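Side-chain contacts in response regulator aspartate phosphatase I (Bacillus subtilis subsp. subtilis, PDB 4I1A), which dephosphorylates the sporulation phosphotransferase Spo0F and activates ICEBs1 gene expression, excision and transfer by inactivating the repressor ImmR: residues C186-A191 and E220-M225; I230-D235 and L266-Y271; S260-T265 and R290-K295. All coordinates share one frame; numbering follows the deposited sequence.

Contact 1 (C186-A191 and E220-M225); sequences CQFIVA and EHLIAM
Phe188 reaches across from helix 180-196 and meets Met225 of helix 220-236 with the rim of its ring, giving up more surface than any other residue here. Its CE2 lies 3.5 Å from Met225 CE, and that methyl sits close to the ring plane, at the edge. The same CE2 is 3.8 Å from Met225 CB, so one aromatic carbon is touched at both the root and the end of the methionine. This follows from the bend at chi3 (70°), which folds CE back toward the ring; overall the two side chains cross at about a right angle. Leu222 CD2 adds a looser, oblique approach, 4.4 Å from Phe188 CE2. Met225 CG in turn lies 3.7 Å above the plane of the His221 ring, near its rim. With an alanine here in place of Phe188, a gap would probably open between the helices and the Met225 methyl would be freer to turn. Phe188 falls in the predicted repeat TPR 3 and Met225 in the predicted TPR 4, so the ring bridges neighbouring repeats. No hydrogen bond crosses between the segments, so the join probably rests on van der Waals fit and on partial shielding of carbon and sulfur from water.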
ATOM      1  N   CYS A 186       0.585  -5.700  12.788  1.00 63.85           N
ATOM      2  CA  CYS A 186      -0.562  -4.973  13.353  1.00 63.43           C
ATOM      3  C   CYS A 186      -0.428  -3.482  13.102  1.00 56.99           C
ATOM      4  O   CYS A 186      -1.374  -2.831  12.647  1.00 59.22           O
ATOM      5  CB  CYS A 186      -0.691  -5.219  14.858  1.00 69.46           C
ATOM      6  SG  CYS A 186      -1.377  -6.823  15.277  1.00 74.53           S
ATOM      7  N   GLN A 187       0.763  -2.957  13.381  1.00 58.21           N
ATOM      8  CA  GLN A 187       1.084  -1.566  13.082  1.00 65.69           C
ATOM      9  C   GLN A 187       0.945  -1.221  11.589  1.00 67.55           C
ATOM     10  O   GLN A 187       0.523  -0.118  11.257  1.00 70.42           O
ATOM     11  CB  GLN A 187       2.491  -1.217  13.582  1.00 62.45           C
ATOM     12  CG  GLN A 187       2.672  -1.313  15.086  1.00 68.35           C
ATOM     13  CD  GLN A 187       4.124  -1.111  15.507  1.00 81.73           C
ATOM     14  OE1 GLN A 187       5.048  -1.427  14.754  1.00 88.23           O
ATOM     15  NE2 GLN A 187       4.327  -0.570  16.702  1.00 73.76           N
ATOM     16  N   PHE A 188       1.292  -2.151  10.695  1.00 65.49           N
ATOM     17  CA  PHE A 188       1.105  -1.908   9.260  1.00 61.70           C
ATOM     18  C   PHE A 188      -0.369  -1.732   8.955  1.00 54.31           C
ATOM     19  O   PHE A 188      -0.739  -0.892   8.144  1.00 55.75           O
ATOM     20  CB  PHE A 188       1.667  -3.045   8.375  1.00 58.04           C
ATOM     21  CG  PHE A 188       3.170  -3.023   8.200  1.00 54.77           C
ATOM     22  CD1 PHE A 188       3.968  -2.145   8.924  1.00 52.10           C
ATOM     23  CD2 PHE A 188       3.788  -3.899   7.319  1.00 68.49           C
ATOM     24  CE1 PHE A 188       5.366  -2.137   8.775  1.00 57.82           C
ATOM     25  CE2 PHE A 188       5.184  -3.902   7.160  1.00 72.31           C
ATOM     26  CZ  PHE A 188       5.976  -3.016   7.890  1.00 65.08           C
ATOM     27  N   ILE A 189      -1.213  -2.545   9.585  1.00 62.69           N
ATOM     28  CA  ILE A 189      -2.653  -2.438   9.356  1.00 59.14           C
ATOM     29  C   ILE A 189      -3.149  -1.070   9.828  1.00 50.61           C
ATOM     30  O   ILE A 189      -3.884  -0.390   9.109  1.00 51.18           O
ATOM     31  CB  ILE A 189      -3.446  -3.556  10.072  1.00 67.56           C
ATOM     32  CG1 ILE A 189      -2.916  -4.934   9.678  1.00 71.93           C
ATOM     33  CG2 ILE A 189      -4.931  -3.461   9.745  1.00 60.43           C
ATOM     34  CD1 ILE A 189      -3.175  -5.286   8.240  1.00 72.93           C
ATOM     35  N   VAL A 190      -2.744  -0.677  11.036  1.00 54.77           N
ATOM     36  CA  VAL A 190      -3.138   0.612  11.584  1.00 62.07           C
ATOM     37  C   VAL A 190      -2.751   1.715  10.610  1.00 59.80           C
ATOM     38  O   VAL A 190      -3.594   2.514  10.190  1.00 59.11           O
ATOM     39  CB  VAL A 190      -2.500   0.875  12.970  1.00 66.19           C
ATOM     40  CG1 VAL A 190      -2.724   2.323  13.390  1.00 60.73           C
ATOM     41  CG2 VAL A 190      -3.083  -0.082  14.019  1.00 50.66           C
ATOM     42  N   ALA A 191      -1.478   1.717  10.230  1.00 53.13           N
ATOM     43  CA  ALA A 191      -0.921   2.710   9.310  1.00 51.06           C
ATOM     44  C   ALA A 191      -1.532   2.666   7.905  1.00 54.41           C
ATOM     45  O   ALA A 191      -1.731   3.712   7.292  1.00 58.44           O
ATOM     46  CB  ALA A 191       0.564   2.551   9.226  1.00 50.88           C
ATOM     47  N   GLU A 220      14.982  -8.605   8.592  1.00 99.29           N
ATOM     48  CA  GLU A 220      15.476  -7.875   7.431  1.00 95.71           C
ATOM     49  C   GLU A 220      14.365  -7.380   6.502  1.00 84.43           C
ATOM     50  O   GLU A 220      14.372  -6.223   6.066  1.00 73.30           O
ATOM     51  CB  GLU A 220      16.459  -8.747   6.650  1.00105.34           C
ATOM     52  CG  GLU A 220      17.217  -8.013   5.551  1.00111.27           C
ATOM     53  CD  GLU A 220      18.489  -7.337   6.051  1.00115.35           C
ATOM     54  OE1 GLU A 220      18.480  -6.800   7.179  1.00117.96           O
ATOM     55  OE2 GLU A 220      19.500  -7.349   5.313  1.00111.98           O
ATOM     56  N   HIS A 221      13.413  -8.254   6.202  1.00 82.57           N
ATOM     57  CA  HIS A 221      12.340  -7.892   5.288  1.00 77.36           C
ATOM     58  C   HIS A 221      11.404  -6.839   5.881  1.00 77.62           C
ATOM     59  O   HIS A 221      10.898  -5.972   5.161  1.00 71.90           O
ATOM     60  CB  HIS A 221      11.544  -9.119   4.846  1.00 78.94           C
ATOM     61  CG  HIS A 221      10.653  -8.850   3.680  1.00 83.82           C
ATOM     62  ND1 HIS A 221       9.274  -8.931   3.753  1.00 87.20           N
ATOM     63  CD2 HIS A 221      10.934  -8.470   2.412  1.00 78.10           C
ATOM     64  CE1 HIS A 221       8.756  -8.626   2.583  1.00 81.53           C
ATOM     65  NE2 HIS A 221       9.739  -8.342   1.747  1.00 78.04           N
ATOM     66  N   LEU A 222      11.175  -6.918   7.190  1.00 78.77           N
ATOM     67  CA  LEU A 222      10.354  -5.928   7.876  1.00 71.12           C
ATOM     68  C   LEU A 222      11.049  -4.570   7.947  1.00 72.40           C
ATOM     69  O   LEU A 222      10.387  -3.531   7.991  1.00 67.75           O
ATOM     70  CB  LEU A 222       9.978  -6.422   9.266  1.00 73.02           C
ATOM     71  CG  LEU A 222       8.959  -7.559   9.239  1.00 74.87           C
ATOM     72  CD1 LEU A 222       8.460  -7.878  10.634  1.00 79.88           C
ATOM     73  CD2 LEU A 222       7.806  -7.207   8.313  1.00 73.56           C
ATOM     74  N   ILE A 223      12.380  -4.578   7.947  1.00 74.44           N
ATOM     75  CA  ILE A 223      13.153  -3.341   7.921  1.00 72.76           C
ATOM     76  C   ILE A 223      12.954  -2.639   6.578  1.00 70.25           C
ATOM     77  O   ILE A 223      12.689  -1.432   6.518  1.00 74.40           O
ATOM     78  CB  ILE A 223      14.658  -3.609   8.158  1.00 81.87           C
ATOM     79  CG1 ILE A 223      14.918  -3.914   9.633  1.00 83.46           C
ATOM     80  CG2 ILE A 223      15.507  -2.424   7.711  1.00 81.11           C
ATOM     81  CD1 ILE A 223      16.385  -4.304   9.954  1.00 82.27           C
ATOM     82  N   ALA A 224      13.063  -3.403   5.499  1.00 63.46           N
ATOM     83  CA  ALA A 224      12.840  -2.851   4.164  1.00 61.66           C
ATOM     84  C   ALA A 224      11.391  -2.435   3.971  1.00 59.14           C
ATOM     85  O   ALA A 224      11.107  -1.433   3.319  1.00 61.03           O
ATOM     86  CB  ALA A 224      13.245  -3.846   3.101  1.00 63.11           C
ATOM     87  N   MET A 225      10.469  -3.208   4.530  1.00 61.67           N
ATOM     88  CA  MET A 225       9.058  -2.866   4.393  1.00 62.32           C
ATOM     89  C   MET A 225       8.734  -1.558   5.109  1.00 58.32           C
ATOM     90  O   MET A 225       8.013  -0.720   4.575  1.00 61.11           O
ATOM     91  CB  MET A 225       8.161  -4.012   4.859  1.00 64.99           C
ATOM     92  CG  MET A 225       8.069  -5.146   3.856  1.00 65.96           C
ATOM     93  SD  MET A 225       6.814  -6.366   4.291  1.00102.65           S
ATOM     94  CE  MET A 225       5.311  -5.431   4.010  1.00123.53           C
TER

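Contact 2 (I230-D235 and L266-Y271)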
ATOM      1  N   ILE A 230       7.642   4.155   4.983  1.00 54.09           N
ATOM      2  CA  ILE A 230       8.086   5.461   5.446  1.00 54.38           C
ATOM      3  C   ILE A 230       8.318   6.396   4.269  1.00 56.02           C
ATOM      4  O   ILE A 230       7.818   7.521   4.260  1.00 55.45           O
ATOM      5  CB  ILE A 230       9.351   5.356   6.324  1.00 59.57           C
ATOM      6  CG1 ILE A 230       8.974   4.801   7.707  1.00 60.70           C
ATOM      7  CG2 ILE A 230       9.986   6.711   6.508  1.00 56.63           C
ATOM      8  CD1 ILE A 230      10.170   4.389   8.548  1.00 63.22           C
ATOM      9  N   GLY A 231       9.063   5.916   3.272  1.00 61.07           N
ATOM     10  CA  GLY A 231       9.321   6.679   2.063  1.00 55.34           C
ATOM     11  C   GLY A 231       8.033   7.066   1.350  1.00 59.06           C
ATOM     12  O   GLY A 231       7.911   8.178   0.841  1.00 60.55           O
ATOM     13  N   ILE A 232       7.065   6.153   1.322  1.00 51.08           N
ATOM     14  CA  ILE A 232       5.769   6.452   0.709  1.00 50.61           C
ATOM     15  C   ILE A 232       5.010   7.577   1.435  1.00 55.01           C
ATOM     16  O   ILE A 232       4.462   8.469   0.789  1.00 51.65           O
ATOM     17  CB  ILE A 232       4.883   5.188   0.604  1.00 52.38           C
ATOM     18  CG1 ILE A 232       5.464   4.240  -0.444  1.00 50.66           C
ATOM     19  CG2 ILE A 232       3.422   5.547   0.294  1.00 39.25           C
ATOM     20  CD1 ILE A 232       4.645   2.988  -0.643  1.00 52.99           C
ATOM     21  N   CYS A 233       4.982   7.543   2.769  1.00 53.00           N
ATOM     22  CA  CYS A 233       4.358   8.634   3.530  1.00 58.28           C
ATOM     23  C   CYS A 233       5.062   9.972   3.284  1.00 61.40           C
ATOM     24  O   CYS A 233       4.412  10.998   3.067  1.00 60.51           O
ATOM     25  CB  CYS A 233       4.325   8.328   5.028  1.00 44.94           C
ATOM     26  SG  CYS A 233       3.335   6.893   5.453  1.00 56.21           S
ATOM     27  N   TYR A 234       6.391   9.946   3.306  1.00 58.93           N
ATOM     28  CA  TYR A 234       7.188  11.145   3.080  1.00 52.93           C
ATOM     29  C   TYR A 234       6.902  11.771   1.721  1.00 59.85           C
ATOM     30  O   TYR A 234       6.799  12.991   1.609  1.00 61.49           O
ATOM     31  CB  TYR A 234       8.670  10.824   3.224  1.00 51.33           C
ATOM     32  CG  TYR A 234       9.200  10.937   4.649  1.00 58.68           C
ATOM     33  CD1 TYR A 234       8.793  11.969   5.488  1.00 54.42           C
ATOM     34  CD2 TYR A 234      10.120  10.022   5.140  1.00 58.37           C
ATOM     35  CE1 TYR A 234       9.282  12.081   6.778  1.00 62.79           C
ATOM     36  CE2 TYR A 234      10.614  10.125   6.427  1.00 63.84           C
ATOM     37  CZ  TYR A 234      10.193  11.156   7.243  1.00 66.59           C
ATOM     38  OH  TYR A 234      10.694  11.267   8.522  1.00 64.82           O
ATOM     39  N   ASP A 235       6.754  10.929   0.699  1.00 62.09           N
ATOM     40  CA  ASP A 235       6.400  11.377  -0.648  1.00 58.72           C
ATOM     41  C   ASP A 235       5.064  12.114  -0.618  1.00 59.05           C
ATOM     42  O   ASP A 235       4.910  13.175  -1.225  1.00 63.44           O
ATOM     43  CB  ASP A 235       6.338  10.171  -1.617  1.00 59.45           C
ATOM     44  CG  ASP A 235       5.772  10.531  -2.989  1.00 58.31           C
ATOM     45  OD1 ASP A 235       6.120  11.601  -3.523  1.00 60.27           O
ATOM     46  OD2 ASP A 235       4.968   9.749  -3.535  1.00 63.32           O
ATOM     47  N   LEU A 266      11.172   1.003  -6.706  1.00 52.19           N
ATOM     48  CA  LEU A 266      11.856   1.715  -7.790  1.00 53.10           C
ATOM     49  C   LEU A 266      10.902   2.695  -8.446  1.00 44.99           C
ATOM     50  O   LEU A 266      11.289   3.785  -8.876  1.00 47.18           O
ATOM     51  CB  LEU A 266      12.423   0.745  -8.838  1.00 51.96           C
ATOM     52  CG  LEU A 266      13.714   0.037  -8.426  1.00 55.86           C
ATOM     53  CD1 LEU A 266      13.898  -1.251  -9.226  1.00 58.35           C
ATOM     54  CD2 LEU A 266      14.927   0.979  -8.584  1.00 50.71           C
ATOM     55  N   PHE A 267       9.641   2.308  -8.513  1.00 45.91           N
ATOM     56  CA  PHE A 267       8.652   3.179  -9.106  1.00 46.88           C
ATOM     57  C   PHE A 267       8.525   4.458  -8.285  1.00 50.62           C
ATOM     58  O   PHE A 267       8.632   5.572  -8.821  1.00 53.00           O
ATOM     59  CB  PHE A 267       7.300   2.469  -9.238  1.00 43.52           C
ATOM     60  CG  PHE A 267       6.203   3.377  -9.705  1.00 49.16           C
ATOM     61  CD1 PHE A 267       5.997   3.583 -11.064  1.00 40.81           C
ATOM     62  CD2 PHE A 267       5.403   4.065  -8.791  1.00 48.75           C
ATOM     63  CE1 PHE A 267       5.003   4.440 -11.509  1.00 42.13           C
ATOM     64  CE2 PHE A 267       4.408   4.931  -9.229  1.00 48.95           C
ATOM     65  CZ  PHE A 267       4.205   5.115 -10.591  1.00 53.98           C
ATOM     66  N   THR A 268       8.304   4.282  -6.986  1.00 50.82           N
ATOM     67  CA  THR A 268       8.136   5.397  -6.052  1.00 53.47           C
ATOM     68  C   THR A 268       9.382   6.280  -6.033  1.00 51.98           C
ATOM     69  O   THR A 268       9.290   7.509  -6.016  1.00 54.68           O
ATOM     70  CB  THR A 268       7.820   4.876  -4.625  1.00 52.07           C
ATOM     71  OG1 THR A 268       6.793   3.880  -4.710  1.00 51.18           O
ATOM     72  CG2 THR A 268       7.350   6.015  -3.688  1.00 40.03           C
ATOM     73  N   LEU A 269      10.547   5.643  -6.055  1.00 54.56           N
ATOM     74  CA  LEU A 269      11.815   6.357  -6.108  1.00 55.55           C
ATOM     75  C   LEU A 269      11.900   7.206  -7.378  1.00 55.14           C
ATOM     76  O   LEU A 269      12.254   8.386  -7.322  1.00 62.07           O
ATOM     77  CB  LEU A 269      12.974   5.359  -6.043  1.00 59.68           C
ATOM     78  CG  LEU A 269      14.397   5.871  -5.807  1.00 60.57           C
ATOM     79  CD1 LEU A 269      14.451   6.902  -4.692  1.00 55.93           C
ATOM     80  CD2 LEU A 269      15.309   4.702  -5.478  1.00 62.63           C
ATOM     81  N   THR A 270      11.555   6.608  -8.515  1.00 48.13           N
ATOM     82  CA  THR A 270      11.588   7.310  -9.791  1.00 45.34           C
ATOM     83  C   THR A 270      10.698   8.538  -9.735  1.00 47.28           C
ATOM     84  O   THR A 270      11.093   9.646 -10.126  1.00 47.18           O
ATOM     85  CB  THR A 270      11.073   6.418 -10.949  1.00 47.63           C
ATOM     86  OG1 THR A 270      11.853   5.218 -11.029  1.00 47.29           O
ATOM     87  CG2 THR A 270      11.142   7.164 -12.278  1.00 44.23           C
ATOM     88  N   TYR A 271       9.480   8.331  -9.255  1.00 45.80           N
ATOM     89  CA  TYR A 271       8.503   9.406  -9.211  1.00 52.23           C
ATOM     90  C   TYR A 271       8.961  10.541  -8.288  1.00 50.73           C
ATOM     91  O   TYR A 271       8.903  11.717  -8.662  1.00 50.73           O
ATOM     92  CB  TYR A 271       7.143   8.860  -8.782  1.00 49.01           C
ATOM     93  CG  TYR A 271       5.988   9.729  -9.196  1.00 53.65           C
ATOM     94  CD1 TYR A 271       6.193  10.886  -9.947  1.00 52.89           C
ATOM     95  CD2 TYR A 271       4.691   9.398  -8.836  1.00 57.00           C
ATOM     96  CE1 TYR A 271       5.127  11.685 -10.324  1.00 55.81           C
ATOM     97  CE2 TYR A 271       3.628  10.181  -9.206  1.00 63.11           C
ATOM     98  CZ  TYR A 271       3.846  11.322  -9.948  1.00 63.27           C
ATOM     99  OH  TYR A 271       2.771  12.092 -10.302  1.00 76.86           O
TER
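Ile232 and Thr268 mark the closest backbone approach, their CA atoms lying 7.2 Å apart. Both segments are helical throughout and run in broadly the same N-to-C direction, as the path of their CA atoms indicates. No hydrogen bond passes between them, and side chains bridge the space.

Thr268 has the largest share of the buried surface, and its methyl does the touching. CG2 lies 4.2 Å from Ile232 CG1, with the two side chains crossing at about a right angle, and 4.4 Å from Asp235 OD2. The methyl therefore meets an aliphatic branch and a carboxylate oxygen, both at loose van der Waals range. The first torsion explains the choice: at chi1 -47° OG1 stands beside the backbone N and bonds to Lys264 O in its own helix, while CG2 is carried outward to the neighbour. Asp235 is buried, but its charge has a mate, because OD1 forms a salt bridge with Lys275. That lysine also makes a cation-pi contact with Tyr271, so it links the two segments indirectly and probably stabilises the ionised carboxylate. Farther along helix 261-275, Thr270 OG1 donates to Leu266 O at 2.6 Å, on the opposite face of that carbonyl from Thr270 N, so two donors grip one oxygen.

Helix 240-257 touches both segments, through Ile230 on His246 and Leu266 on Leu251. Helix 200-215 adds Phe207 beside Ile230 and Cys233, whereas helices 279-295 and 299-313 flank the other segment, Tyr285 meeting Leu269 and Leu308 meeting Phe267. The contact thus ties like-directed helices within the stacked helical array of the TPR domain.

Contact 3 (S260-T265 and R290-K295); sequences SFLTKT and RFIADK
Leu262 and Ile292 make the aliphatic part of the interface: Leu262 CD2 lies 3.6 Å from Ile292 CD1, methyl against methyl, with the side chains crossing at about a right angle. A chi1 of 180° turns the Leu262 branch away from its own N and out to the isoleucine. Beside them Thr263 CG2 packs on Ala293 CB at 3.9 Å, a methyl pair permitted by close backbones, since the CA atoms of Thr263 and Ala293 are 6.1 Å apart.

The small residues at that point suit the helix geometry. The axes of 261-265 and 290-295 come within 9.2 Å, and their N-to-C directions differ by 146°, roughly antiparallel. With the short connection from helix 261-275 to helix 279-295 this is a helical hairpin, the contact lying at its open end, in keeping with the helical array of the TPR domain.

A second kind of meeting sets a polar atom on a hydrocarbon: Thr263 OG1 is 3.3 Å from Ile292 CG2, as the two side chains slide past each other in opposite directions. This is a snug van der Waals contact.

No hydrogen bond crosses between the segments; within 260-265, Thr265 OG1 donates to Phe261 O at 2.7 Å, tilted 32° from the carbonyl plane, and Thr265 N reaches the same oxygen from the opposite face.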
ATOM      1  N   SER A 260       9.251  -9.026  -4.484  1.00 71.08           N
ATOM      2  CA  SER A 260       8.378  -8.337  -5.433  1.00 76.18           C
ATOM      3  C   SER A 260       8.266  -6.825  -5.191  1.00 66.89           C
ATOM      4  O   SER A 260       8.061  -6.066  -6.136  1.00 73.69           O
ATOM      5  CB  SER A 260       6.993  -8.988  -5.469  1.00 80.22           C
ATOM      6  OG  SER A 260       6.369  -8.922  -4.205  1.00 87.87           O
ATOM      7  N   PHE A 261       8.424  -6.394  -3.938  1.00 64.55           N
ATOM      8  CA  PHE A 261       8.355  -4.972  -3.572  1.00 61.75           C
ATOM      9  C   PHE A 261       9.456  -4.137  -4.221  1.00 60.97           C
ATOM     10  O   PHE A 261       9.474  -2.912  -4.095  1.00 60.23           O
ATOM     11  CB  PHE A 261       8.423  -4.787  -2.053  1.00 61.16           C
ATOM     12  CG  PHE A 261       7.124  -5.063  -1.339  1.00 68.48           C
ATOM     13  CD1 PHE A 261       5.910  -4.686  -1.896  1.00 71.42           C
ATOM     14  CD2 PHE A 261       7.123  -5.685  -0.092  1.00 75.32           C
ATOM     15  CE1 PHE A 261       4.715  -4.936  -1.231  1.00 74.35           C
ATOM     16  CE2 PHE A 261       5.942  -5.942   0.575  1.00 76.36           C
ATOM     17  CZ  PHE A 261       4.731  -5.570   0.007  1.00 78.85           C
ATOM     18  N   LEU A 262      10.384  -4.801  -4.898  1.00 69.54           N
ATOM     19  CA  LEU A 262      11.472  -4.116  -5.580  1.00 63.95           C
ATOM     20  C   LEU A 262      10.918  -3.161  -6.631  1.00 57.61           C
ATOM     21  O   LEU A 262      11.354  -2.020  -6.740  1.00 53.32           O
ATOM     22  CB  LEU A 262      12.391  -5.142  -6.232  1.00 61.56           C
ATOM     23  CG  LEU A 262      13.600  -4.632  -7.007  1.00 63.43           C
ATOM     24  CD1 LEU A 262      14.335  -3.601  -6.188  1.00 59.91           C
ATOM     25  CD2 LEU A 262      14.534  -5.799  -7.335  1.00 70.73           C
ATOM     26  N   THR A 263       9.931  -3.623  -7.389  1.00 57.32           N
ATOM     27  CA  THR A 263       9.396  -2.826  -8.487  1.00 58.71           C
ATOM     28  C   THR A 263       8.700  -1.555  -7.990  1.00 57.50           C
ATOM     29  O   THR A 263       8.902  -0.461  -8.527  1.00 61.12           O
ATOM     30  CB  THR A 263       8.430  -3.658  -9.360  1.00 57.12           C
ATOM     31  OG1 THR A 263       9.111  -4.829  -9.846  1.00 63.72           O
ATOM     32  CG2 THR A 263       7.954  -2.833 -10.532  1.00 52.25           C
ATOM     33  N   LYS A 264       7.882  -1.715  -6.956  1.00 52.15           N
ATOM     34  CA  LYS A 264       7.100  -0.628  -6.387  1.00 52.85           C
ATOM     35  C   LYS A 264       8.008   0.434  -5.750  1.00 54.72           C
ATOM     36  O   LYS A 264       7.760   1.635  -5.852  1.00 55.98           O
ATOM     37  CB  LYS A 264       6.127  -1.213  -5.360  1.00 55.33           C
ATOM     38  CG  LYS A 264       5.560  -0.219  -4.373  1.00 59.88           C
ATOM     39  CD  LYS A 264       4.419  -0.817  -3.569  1.00 61.87           C
ATOM     40  CE  LYS A 264       3.653   0.284  -2.825  1.00 71.17           C
ATOM     41  NZ  LYS A 264       2.642  -0.231  -1.851  1.00 78.86           N
ATOM     42  N   THR A 265       9.063  -0.029  -5.095  1.00 48.75           N
ATOM     43  CA  THR A 265      10.075   0.839  -4.513  1.00 54.27           C
ATOM     44  C   THR A 265      10.823   1.644  -5.592  1.00 59.48           C
ATOM     45  O   THR A 265      11.096   2.829  -5.409  1.00 56.82           O
ATOM     46  CB  THR A 265      11.085  -0.014  -3.707  1.00 52.55           C
ATOM     47  OG1 THR A 265      10.374  -0.773  -2.727  1.00 55.03           O
ATOM     48  CG2 THR A 265      12.154   0.839  -3.022  1.00 45.49           C
ATOM     49  N   ARG A 290      11.254  -0.129 -14.915  1.00 54.13           N
ATOM     50  CA  ARG A 290      10.537  -0.515 -16.122  1.00 53.64           C
ATOM     51  C   ARG A 290      11.005  -1.866 -16.648  1.00 59.45           C
ATOM     52  O   ARG A 290      10.215  -2.625 -17.206  1.00 63.16           O
ATOM     53  CB  ARG A 290      10.745   0.565 -17.179  1.00 61.60           C
ATOM     54  CG  ARG A 290      10.095   0.315 -18.505  1.00 70.08           C
ATOM     55  CD  ARG A 290      11.097   0.645 -19.578  1.00 71.37           C
ATOM     56  NE  ARG A 290      10.604   1.633 -20.520  1.00 71.07           N
ATOM     57  CZ  ARG A 290      11.390   2.323 -21.335  1.00 77.97           C
ATOM     58  NH1 ARG A 290      12.702   2.129 -21.303  1.00 68.36           N
ATOM     59  NH2 ARG A 290      10.865   3.208 -22.177  1.00 85.17           N
ATOM     60  N   PHE A 291      12.287  -2.174 -16.453  1.00 57.03           N
ATOM     61  CA  PHE A 291      12.835  -3.455 -16.897  1.00 59.32           C
ATOM     62  C   PHE A 291      12.431  -4.588 -15.952  1.00 65.03           C
ATOM     63  O   PHE A 291      11.987  -5.656 -16.387  1.00 61.35           O
ATOM     64  CB  PHE A 291      14.360  -3.379 -17.029  1.00 56.11           C
ATOM     65  CG  PHE A 291      15.037  -4.726 -17.115  1.00 56.57           C
ATOM     66  CD1 PHE A 291      14.836  -5.557 -18.210  1.00 59.31           C
ATOM     67  CD2 PHE A 291      15.884  -5.155 -16.104  1.00 54.77           C
ATOM     68  CE1 PHE A 291      15.461  -6.793 -18.293  1.00 61.58           C
ATOM     69  CE2 PHE A 291      16.512  -6.389 -16.178  1.00 59.29           C
ATOM     70  CZ  PHE A 291      16.299  -7.209 -17.277  1.00 67.20           C
ATOM     71  N   ILE A 292      12.587  -4.346 -14.655  1.00 61.64           N
ATOM     72  CA  ILE A 292      12.186  -5.315 -13.654  1.00 65.65           C
ATOM     73  C   ILE A 292      10.688  -5.612 -13.738  1.00 65.66           C
ATOM     74  O   ILE A 292      10.271  -6.756 -13.568  1.00 71.54           O
ATOM     75  CB  ILE A 292      12.625  -4.877 -12.240  1.00 69.67           C
ATOM     76  CG1 ILE A 292      14.160  -4.885 -12.181  1.00 79.30           C
ATOM     77  CG2 ILE A 292      12.033  -5.799 -11.164  1.00 63.79           C
ATOM     78  CD1 ILE A 292      14.747  -4.785 -10.790  1.00 79.60           C
ATOM     79  N   ALA A 293       9.892  -4.590 -14.038  1.00 61.47           N
ATOM     80  CA  ALA A 293       8.449  -4.758 -14.202  1.00 58.94           C
ATOM     81  C   ALA A 293       8.113  -5.643 -15.395  1.00 70.72           C
ATOM     82  O   ALA A 293       7.239  -6.505 -15.314  1.00 75.49           O
ATOM     83  CB  ALA A 293       7.771  -3.411 -14.352  1.00 55.89           C
ATOM     84  N   ASP A 294       8.811  -5.424 -16.504  1.00 74.71           N
ATOM     85  CA  ASP A 294       8.541  -6.180 -17.719  1.00 79.33           C
ATOM     86  C   ASP A 294       8.925  -7.654 -17.585  1.00 76.20           C
ATOM     87  O   ASP A 294       8.193  -8.533 -18.035  1.00 76.57           O
ATOM     88  CB  ASP A 294       9.243  -5.547 -18.930  1.00 91.36           C
ATOM     89  CG  ASP A 294       8.290  -4.735 -19.809  1.00106.00           C
ATOM     90  OD1 ASP A 294       7.570  -5.349 -20.630  1.00114.15           O
ATOM     91  OD2 ASP A 294       8.261  -3.488 -19.686  1.00105.30           O
ATOM     92  N   LYS A 295      10.059  -7.928 -16.955  1.00 73.82           N
ATOM     93  CA  LYS A 295      10.570  -9.297 -16.930  1.00 83.47           C
ATOM     94  C   LYS A 295       9.958 -10.136 -15.806  1.00 86.83           C
ATOM     95  O   LYS A 295      10.121 -11.355 -15.762  1.00 92.87           O
ATOM     96  CB  LYS A 295      12.109  -9.327 -16.902  1.00 78.69           C
ATOM     97  CG  LYS A 295      12.744  -9.321 -15.522  1.00 76.29           C
ATOM     98  CD  LYS A 295      14.237  -9.580 -15.643  1.00 82.87           C
ATOM     99  CE  LYS A 295      14.898  -9.813 -14.297  1.00 92.77           C
ATOM    100  NZ  LYS A 295      16.070 -10.739 -14.429  1.00100.61           N
TER

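How the contacts relate
From the N terminus, contact 1 is the first to close, joining helix 180-196 to helix 220-236 around the intervening helix 200-215. Contact 2 opens afterwards on that same helix 220-236 and closes on helix 261-275, spanning helix 240-257. Contact 3 begins before contact 2 has closed, so the two cross: 260-265 runs into helix 261-275 just ahead of 266-271, and contact 3 closes on helix 279-295. Contacts 1 and 3, though in series, touch through Met225 CE and Phe261 CE2, 3.5 Å apart. Contacts 2 and 3 meet where Ile232 CD1 lies 3.6 Å from Lys264 CE. Contacts 1 and 2 each skip one helix of the TPR array, whereas contact 3 joins sequential ones.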